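Local coordinates for protein Mn transporter subunit (Synechocystis sp. PCC 6803, PDB 3UJP) that binds manganese and probably serves as the solute-binding subunit of a transport system that takes the metal into the cyanobacterial cell, at residues E64-E69 with M89-W94; T37-A42 with V55-R60. All coordinates share one frame; numbering follows the deposited sequence.

Interaction 1 of 2, residues E64-E69 with M89-W94. With MN (manganese (II) ion), chain D; ZN (zinc ion), chain E.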
ATOM      1  N   GLU A  64      17.757 -13.064  10.698  1.00 72.31           N
ATOM      2  CA  GLU A  64      17.884 -13.350  12.117  1.00 71.77           C
ATOM      3  C   GLU A  64      17.334 -12.175  12.923  1.00 68.33           C
ATOM      4  O   GLU A  64      17.932 -11.114  12.956  1.00 77.30           O
ATOM      5  CB  GLU A  64      19.336 -13.688  12.486  1.00 65.81           C
ATOM      6  CG  GLU A  64      19.793 -13.156  13.846  1.00 78.54           C
ATOM      7  CD  GLU A  64      19.271 -13.980  15.008  1.00 74.22           C
ATOM      8  OE1 GLU A  64      19.818 -13.865  16.134  1.00 73.26           O
ATOM      9  OE2 GLU A  64      18.318 -14.751  14.786  1.00 71.47           O
ATOM     10  N   ILE A  65      16.180 -12.390  13.556  1.00 72.80           N
ATOM     11  CA  ILE A  65      15.415 -11.350  14.258  1.00 71.37           C
ATOM     12  C   ILE A  65      15.894 -11.068  15.662  1.00 68.31           C
ATOM     13  O   ILE A  65      15.474 -10.083  16.245  1.00 70.81           O
ATOM     14  CB  ILE A  65      13.895 -11.733  14.414  1.00 69.16           C
ATOM     15  CG1 ILE A  65      13.751 -13.077  15.140  1.00 66.17           C
ATOM     16  CG2 ILE A  65      13.179 -11.788  13.070  1.00 70.23           C
ATOM     17  CD1 ILE A  65      12.442 -13.227  15.862  1.00 68.72           C
ATOM     18  N   HIS A  66      16.725 -11.952  16.213  1.00 72.00           N
ATOM     19  CA  HIS A  66      17.115 -11.914  17.628  1.00 66.95           C
ATOM     20  C   HIS A  66      18.301 -10.972  17.873  1.00 73.20           C
ATOM     21  O   HIS A  66      18.400 -10.356  18.938  1.00 75.87           O
ATOM     22  CB  HIS A  66      17.544 -13.301  18.100  1.00 68.92           C
ATOM     23  CG  HIS A  66      16.423 -14.223  18.469  1.00 61.62           C
ATOM     24  ND1 HIS A  66      15.958 -14.339  19.759  1.00 59.78           N
ATOM     25  CD2 HIS A  66      15.734 -15.122  17.732  1.00 62.82           C
ATOM     26  CE1 HIS A  66      15.005 -15.257  19.796  1.00 62.59           C
ATOM     27  NE2 HIS A  66      14.843 -15.740  18.580  1.00 63.35           N
ATOM     28  N   GLY A  67      19.218 -10.877  16.909  1.00 73.98           N
ATOM     29  CA  GLY A  67      20.403 -10.059  17.084  1.00 76.13           C
ATOM     30  C   GLY A  67      20.642  -9.147  15.910  1.00 78.91           C
ATOM     31  O   GLY A  67      21.782  -8.801  15.606  1.00 83.20           O
ATOM     32  N   TYR A  68      19.547  -8.763  15.257  1.00 76.77           N
ATOM     33  CA  TYR A  68      19.587  -7.943  14.054  1.00 70.04           C
ATOM     34  C   TYR A  68      20.299  -6.661  14.410  1.00 68.91           C
ATOM     35  O   TYR A  68      20.297  -6.237  15.574  1.00 69.67           O
ATOM     36  CB  TYR A  68      18.155  -7.676  13.545  1.00 67.22           C
ATOM     37  CG  TYR A  68      18.020  -6.734  12.351  1.00 70.22           C
ATOM     38  CD1 TYR A  68      18.475  -7.104  11.087  1.00 72.27           C
ATOM     39  CD2 TYR A  68      17.400  -5.488  12.482  1.00 74.50           C
ATOM     40  CE1 TYR A  68      18.337  -6.247   9.994  1.00 76.49           C
ATOM     41  CE2 TYR A  68      17.264  -4.629  11.398  1.00 73.13           C
ATOM     42  CZ  TYR A  68      17.741  -5.011  10.158  1.00 71.88           C
ATOM     43  OH  TYR A  68      17.616  -4.170   9.068  1.00 79.48           O
ATOM     44  N   GLU A  69      20.939  -6.059  13.418  1.00 75.79           N
ATOM     45  CA  GLU A  69      21.599  -4.785  13.615  1.00 76.06           C
ATOM     46  C   GLU A  69      20.954  -3.746  12.728  1.00 73.47           C
ATOM     47  O   GLU A  69      21.241  -3.680  11.535  1.00 74.67           O
ATOM     48  CB  GLU A  69      23.084  -4.887  13.285  1.00 78.97           C
ATOM     49  CG  GLU A  69      23.945  -3.818  13.940  1.00 85.62           C
ATOM     50  CD  GLU A  69      24.130  -4.088  15.419  1.00 92.66           C
ATOM     51  OE1 GLU A  69      23.844  -3.168  16.236  1.00 92.54           O
ATOM     52  OE2 GLU A  69      24.552  -5.232  15.747  1.00 86.68           O
ATOM     53  N   MET A  89       9.584  -9.749  25.690  1.00 69.29           N
ATOM     54  CA  MET A  89      10.212 -10.971  26.192  1.00 74.80           C
ATOM     55  C   MET A  89      11.681 -11.087  25.724  1.00 72.54           C
ATOM     56  O   MET A  89      12.248 -12.182  25.654  1.00 68.11           O
ATOM     57  CB  MET A  89       9.394 -12.200  25.763  1.00 75.26           C
ATOM     58  CG  MET A  89       7.983 -12.246  26.368  1.00 75.37           C
ATOM     59  SD  MET A  89       7.030 -13.759  26.086  1.00 81.13           S
ATOM     60  CE  MET A  89       7.396 -14.699  27.540  1.00 75.25           C
ATOM     61  N   ASN A  90      12.282  -9.941  25.411  1.00 70.96           N
ATOM     62  CA  ASN A  90      13.662  -9.879  24.935  1.00 69.67           C
ATOM     63  C   ASN A  90      13.902 -10.615  23.604  1.00 75.20           C
ATOM     64  O   ASN A  90      15.005 -11.123  23.350  1.00 71.75           O
ATOM     65  CB  ASN A  90      14.623 -10.403  26.005  1.00 65.82           C
ATOM     66  CG  ASN A  90      16.027  -9.839  25.862  1.00 66.32           C
ATOM     67  OD1 ASN A  90      16.225  -8.741  25.334  1.00 63.55           O
ATOM     68  ND2 ASN A  90      17.009 -10.586  26.343  1.00 64.45           N
ATOM     69  N   LEU A  91      12.877 -10.689  22.760  1.00 71.36           N
ATOM     70  CA  LEU A  91      13.034 -11.391  21.499  1.00 68.37           C
ATOM     71  C   LEU A  91      13.994 -10.583  20.669  1.00 72.58           C
ATOM     72  O   LEU A  91      15.086 -11.030  20.313  1.00 75.79           O
ATOM     73  CB  LEU A  91      11.700 -11.538  20.748  1.00 69.77           C
ATOM     74  CG  LEU A  91      11.823 -12.205  19.380  1.00 60.53           C
ATOM     75  CD1 LEU A  91      11.987 -13.681  19.550  1.00 56.93           C
ATOM     76  CD2 LEU A  91      10.627 -11.912  18.530  1.00 69.06           C
ATOM     77  N   GLU A  92      13.563  -9.375  20.351  1.00 68.91           N
ATOM     78  CA  GLU A  92      14.408  -8.467  19.614  1.00 72.58           C
ATOM     79  C   GLU A  92      15.373  -7.822  20.632  1.00 73.63           C
ATOM     80  O   GLU A  92      15.009  -6.918  21.374  1.00 75.39           O
ATOM     81  CB  GLU A  92      13.524  -7.460  18.868  1.00 70.96           C
ATOM     82  CG  GLU A  92      12.336  -6.959  19.693  1.00 67.79           C
ATOM     83  CD  GLU A  92      11.041  -7.725  19.464  1.00 66.42           C
ATOM     84  OE1 GLU A  92      10.755  -8.082  18.312  1.00 65.03           O
ATOM     85  OE2 GLU A  92      10.290  -7.931  20.436  1.00 66.72           O
ATOM     86  N   ARG A  93      16.593  -8.330  20.705  1.00 73.08           N
ATOM     87  CA  ARG A  93      17.515  -7.891  21.736  1.00 68.70           C
ATOM     88  C   ARG A  93      17.940  -6.465  21.489  1.00 72.61           C
ATOM     89  O   ARG A  93      18.382  -5.770  22.417  1.00 84.38           O
ATOM     90  CB  ARG A  93      18.727  -8.815  21.793  1.00 69.54           C
ATOM     91  CG  ARG A  93      18.645  -9.805  22.940  1.00 66.51           C
ATOM     92  CD  ARG A  93      19.790 -10.801  22.968  1.00 67.46           C
ATOM     93  NE  ARG A  93      19.736 -11.807  21.904  1.00 70.39           N
ATOM     94  CZ  ARG A  93      20.613 -11.880  20.905  1.00 77.83           C
ATOM     95  NH1 ARG A  93      21.606 -11.000  20.829  1.00 87.34           N
ATOM     96  NH2 ARG A  93      20.503 -12.823  19.977  1.00 79.52           N
ATOM     97  N   TRP A  94      17.780  -6.036  20.235  1.00 71.96           N
ATOM     98  CA  TRP A  94      18.263  -4.735  19.751  1.00 76.25           C
ATOM     99  C   TRP A  94      17.246  -3.611  19.927  1.00 76.14           C
ATOM    100  O   TRP A  94      17.546  -2.444  19.681  1.00 83.84           O
ATOM    101  CB  TRP A  94      18.629  -4.832  18.266  1.00 67.10           C
ATOM    102  CG  TRP A  94      17.559  -5.490  17.458  1.00 69.53           C
ATOM    103  CD1 TRP A  94      17.444  -6.823  17.174  1.00 72.15           C
ATOM    104  CD2 TRP A  94      16.416  -4.859  16.853  1.00 74.49           C
ATOM    105  NE1 TRP A  94      16.311  -7.059  16.426  1.00 67.54           N
ATOM    106  CE2 TRP A  94      15.663  -5.872  16.216  1.00 68.54           C
ATOM    107  CE3 TRP A  94      15.966  -3.537  16.774  1.00 71.42           C
ATOM    108  CZ2 TRP A  94      14.502  -5.601  15.514  1.00 66.15           C
ATOM    109  CZ3 TRP A  94      14.802  -3.276  16.075  1.00 67.14           C
ATOM    110  CH2 TRP A  94      14.089  -4.296  15.457  1.00 64.16           C
TER
HETATM  111 MN    MN D   1      14.110 -17.532  17.591  1.00 56.71          MN
HETATM  112 ZN    ZN E   2      23.361  -2.963  18.053  0.60 88.71          ZN
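The indole NE1 of Trp94 donates a hydrogen bond to Ile65 O at 3.1 Å; the oxygen lies near the ring plane, whereas the donor stands above the carbonyl plane. A second bond, also accepted by a main-chain carbonyl, runs from Arg93 N to His66 O at 3.2 Å, and the Arg93 guanidinium lays one face over the same oxygen, its CZ 3.3 Å from His66 O. Such a flat cation can roof a carbonyl while its NH1 forms a salt bridge with Glu220.

Both segments are loops that follow parallel strands of one sheet, 54-57 and 83-86, and the first brings a ligand to the manganese site. His66 binds manganese through NE2 at 2.2 Å, alongside His131, Glu197 and Asp272.

Leu91, with its forked end, reaches two partners at once: CD1 meets CE1 of the His66 imidazole at 3.4 Å, and CD2 touches Ile65 CD1. The flat rings of Tyr68 and Trp94 suit an edge-to-face pair. With CG anti to the backbone N (chi1 175°), the Tyr68 ring is carried to the Trp94 side; its edge meets the face of Trp94, planes 70° apart, and Tyr68 OH bonds to Asp74. Tyr68 CB also lies 3.5 Å from Trp94 NE1.

Interaction 2 of 2, residues T37-A42 with V55-R60; sequences TFTVLA and VESITR
Thr37 O receives two hydrogen bonds from one residue, Thr59, and this double grip forms the closely fitted part of the contact. Thr59 N approaches nearly in line with the carbonyl bond at 3.1 Å, with an N-H...O angle of 175°. The hydroxyl OG1 of Thr59 reaches Thr37 O at 3.0 Å in the carbonyl plane, on a lone pair. Its chi1 of 63° sets OG1 between the backbone N and the carbonyl carbon, close enough to the N-H for threonine to serve one acceptor twice. A valine in its place, lacking the hydroxyl, would probably leave Thr37 O with the backbone N-H of Thr59 as its one donor from this segment, and its in-plane lone pair without that mate. Ile58 adds CB at 3.4 Å from Thr37 O.

Ser57, a small polar residue, lies beside the first turn of the helix, its OG near Phe38 C and Thr39 N; the same OG donates to Thr59 O at 3.0 Å, a bond within 55-60 just after the strand ends. Thr39 brings its methyl CG2 to Thr59 O at 3.5 Å.

Towards Val55 the side chains pack more loosely. Ala42 CB, small enough to let helix and strand come together, lies 4.0 Å from Ser57 CB. Val55 CG1 comes to 3.6 Å from Ala42 O but stays 4.4 Å from Ala42 CB. On the more exposed side, Arg60 NH1 and Glu56 OE2 form a salt bridge.

Phe38 is the N-cap residue of helix 39-49, which connects the parallel strands 33-36 and 54-57 as a beta-alpha-beta crossover; Ile58 touches Leu35 of strand 33-36, Asp74 of helix 72-80 and Phe98 of helix 95-100.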
ATOM      1  N   THR A  37       8.740  -5.302  14.448  1.00 61.78           N
ATOM      2  CA  THR A  37      10.089  -5.814  14.479  1.00 59.94           C
ATOM      3  C   THR A  37      10.376  -6.811  13.372  1.00 67.21           C
ATOM      4  O   THR A  37      11.282  -6.593  12.550  1.00 69.10           O
ATOM      5  CB  THR A  37      10.392  -6.401  15.840  1.00 62.49           C
ATOM      6  OG1 THR A  37       9.327  -7.274  16.236  1.00 66.50           O
ATOM      7  CG2 THR A  37      10.472  -5.271  16.825  1.00 67.15           C
ATOM      8  N   PHE A  38       9.614  -7.899  13.334  1.00 64.93           N
ATOM      9  CA  PHE A  38       9.796  -8.896  12.282  1.00 64.61           C
ATOM     10  C   PHE A  38       8.545  -9.236  11.489  1.00 65.29           C
ATOM     11  O   PHE A  38       7.424  -8.945  11.906  1.00 70.16           O
ATOM     12  CB  PHE A  38      10.450 -10.168  12.818  1.00 65.41           C
ATOM     13  CG  PHE A  38       9.633 -10.910  13.825  1.00 61.88           C
ATOM     14  CD1 PHE A  38       9.174 -12.184  13.552  1.00 62.60           C
ATOM     15  CD2 PHE A  38       9.360 -10.355  15.050  1.00 62.58           C
ATOM     16  CE1 PHE A  38       8.452 -12.867  14.468  1.00 61.76           C
ATOM     17  CE2 PHE A  38       8.633 -11.035  15.969  1.00 62.06           C
ATOM     18  CZ  PHE A  38       8.182 -12.296  15.684  1.00 61.87           C
ATOM     19  N   THR A  39       8.779  -9.859  10.341  1.00 64.05           N
ATOM     20  CA  THR A  39       7.748 -10.238   9.384  1.00 62.01           C
ATOM     21  C   THR A  39       6.582 -11.073   9.910  1.00 66.90           C
ATOM     22  O   THR A  39       5.489 -11.010   9.350  1.00 73.04           O
ATOM     23  CB  THR A  39       8.351 -11.091   8.310  1.00 60.56           C
ATOM     24  OG1 THR A  39       8.757 -12.332   8.904  1.00 70.88           O
ATOM     25  CG2 THR A  39       9.546 -10.394   7.692  1.00 65.61           C
ATOM     26  N   VAL A  40       6.795 -11.909  10.922  1.00 62.39           N
ATOM     27  CA  VAL A  40       5.661 -12.676  11.416  1.00 54.45           C
ATOM     28  C   VAL A  40       4.707 -11.705  12.071  1.00 65.34           C
ATOM     29  O   VAL A  40       3.537 -11.652  11.720  1.00 63.11           O
ATOM     30  CB  VAL A  40       6.037 -13.738  12.408  1.00 48.83           C
ATOM     31  CG1 VAL A  40       4.797 -14.470  12.825  1.00 52.06           C
ATOM     32  CG2 VAL A  40       7.036 -14.700  11.791  1.00 65.67           C
ATOM     33  N   LEU A  41       5.205 -10.912  13.011  1.00 66.42           N
ATOM     34  CA  LEU A  41       4.361  -9.881  13.587  1.00 61.04           C
ATOM     35  C   LEU A  41       3.745  -9.006  12.496  1.00 67.83           C
ATOM     36  O   LEU A  41       2.625  -8.517  12.645  1.00 67.63           O
ATOM     37  CB  LEU A  41       5.136  -9.017  14.567  1.00 60.27           C
ATOM     38  CG  LEU A  41       5.382  -9.611  15.939  1.00 61.80           C
ATOM     39  CD1 LEU A  41       5.663  -8.505  16.937  1.00 63.62           C
ATOM     40  CD2 LEU A  41       4.178 -10.426  16.354  1.00 59.84           C
ATOM     41  N   ALA A  42       4.461  -8.797  11.398  1.00 63.92           N
ATOM     42  CA  ALA A  42       3.945  -7.883  10.375  1.00 67.89           C
ATOM     43  C   ALA A  42       2.649  -8.400   9.734  1.00 67.04           C
ATOM     44  O   ALA A  42       1.728  -7.620   9.487  1.00 67.17           O
ATOM     45  CB  ALA A  42       5.016  -7.549   9.321  1.00 61.90           C
ATOM     46  N   VAL A  55       1.053  -1.236   7.532  1.00 77.00           N
ATOM     47  CA  VAL A  55       1.931  -1.982   8.394  1.00 65.66           C
ATOM     48  C   VAL A  55       3.204  -2.286   7.677  1.00 72.61           C
ATOM     49  O   VAL A  55       3.183  -2.634   6.493  1.00 75.81           O
ATOM     50  CB  VAL A  55       1.307  -3.287   8.751  1.00 65.71           C
ATOM     51  CG1 VAL A  55       2.271  -4.059   9.613  1.00 64.98           C
ATOM     52  CG2 VAL A  55      -0.007  -3.030   9.451  1.00 66.06           C
ATOM     53  N   GLU A  56       4.313  -2.176   8.391  1.00 71.78           N
ATOM     54  CA  GLU A  56       5.595  -2.433   7.781  1.00 70.12           C
ATOM     55  C   GLU A  56       6.506  -3.094   8.792  1.00 68.61           C
ATOM     56  O   GLU A  56       6.295  -2.976   9.990  1.00 70.84           O
ATOM     57  CB  GLU A  56       6.174  -1.118   7.307  1.00 77.77           C
ATOM     58  CG  GLU A  56       7.408  -1.218   6.460  1.00 86.64           C
ATOM     59  CD  GLU A  56       7.910   0.169   6.076  1.00104.56           C
ATOM     60  OE1 GLU A  56       7.255   1.163   6.496  1.00102.63           O
ATOM     61  OE2 GLU A  56       8.948   0.264   5.367  1.00110.47           O
ATOM     62  N   SER A  57       7.504  -3.810   8.304  1.00 59.32           N
ATOM     63  CA  SER A  57       8.423  -4.525   9.158  1.00 60.61           C
ATOM     64  C   SER A  57       9.804  -3.862   9.166  1.00 69.67           C
ATOM     65  O   SER A  57      10.196  -3.213   8.187  1.00 72.61           O
ATOM     66  CB  SER A  57       8.566  -5.939   8.626  1.00 66.74           C
ATOM     67  OG  SER A  57       9.224  -6.813   9.541  1.00 70.27           O
ATOM     68  N   ILE A  58      10.552  -4.036  10.262  1.00 69.56           N
ATOM     69  CA  ILE A  58      11.951  -3.603  10.310  1.00 66.72           C
ATOM     70  C   ILE A  58      12.798  -4.592   9.502  1.00 77.68           C
ATOM     71  O   ILE A  58      13.414  -4.243   8.472  1.00 79.09           O
ATOM     72  CB  ILE A  58      12.527  -3.546  11.758  1.00 64.36           C
ATOM     73  CG1 ILE A  58      11.723  -2.626  12.676  1.00 63.01           C
ATOM     74  CG2 ILE A  58      13.994  -3.120  11.745  1.00 68.08           C
ATOM     75  CD1 ILE A  58      11.913  -1.225  12.397  1.00 64.60           C
ATOM     76  N   THR A  59      12.835  -5.830   9.998  1.00 77.53           N
ATOM     77  CA  THR A  59      13.631  -6.901   9.408  1.00 72.46           C
ATOM     78  C   THR A  59      12.920  -7.413   8.168  1.00 77.33           C
ATOM     79  O   THR A  59      11.721  -7.674   8.208  1.00 73.95           O
ATOM     80  CB  THR A  59      13.720  -8.054  10.370  1.00 67.23           C
ATOM     81  OG1 THR A  59      12.402  -8.555  10.577  1.00 74.58           O
ATOM     82  CG2 THR A  59      14.268  -7.607  11.707  1.00 66.01           C
ATOM     83  N   ARG A  60      13.642  -7.577   7.067  1.00 80.22           N
ATOM     84  CA  ARG A  60      12.949  -7.845   5.811  1.00 83.62           C
ATOM     85  C   ARG A  60      13.150  -9.248   5.228  1.00 84.02           C
ATOM     86  O   ARG A  60      13.893  -9.448   4.263  1.00 88.10           O
ATOM     87  CB  ARG A  60      13.210  -6.733   4.796  1.00 91.95           C
ATOM     88  CG  ARG A  60      12.947  -5.350   5.398  1.00 97.82           C
ATOM     89  CD  ARG A  60      12.724  -4.295   4.339  1.00105.52           C
ATOM     90  NE  ARG A  60      12.295  -3.035   4.937  1.00118.61           N
ATOM     91  CZ  ARG A  60      11.901  -1.971   4.238  1.00120.23           C
ATOM     92  NH1 ARG A  60      11.524  -0.863   4.866  1.00114.05           N
ATOM     93  NH2 ARG A  60      11.876  -2.012   2.908  1.00120.56           N
TER

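Interaction 2 comes first along the chain and closes before interaction 1 opens; their centres are about 12 Å apart. Both arise where loops leave the same parallel sheet, ordered 54-57, 33-36, 83-86, 107-109: interaction 2 joins the loop and helix after strand 33-36 to the edge strand 54-57 and the loop after it, and interaction 1 joins the loops after strands 54-57 and 83-86. They touch directly. Thr37 OG1 and Glu92 OE1 probably share a hydrogen bond, Phe38 packs against Ile65 and Leu91, and Ile58 meets Tyr68. The two contacts are thus joined side by side near the manganese site, so that the position of His66 is probably linked to the packing of the first beta-alpha-beta unit.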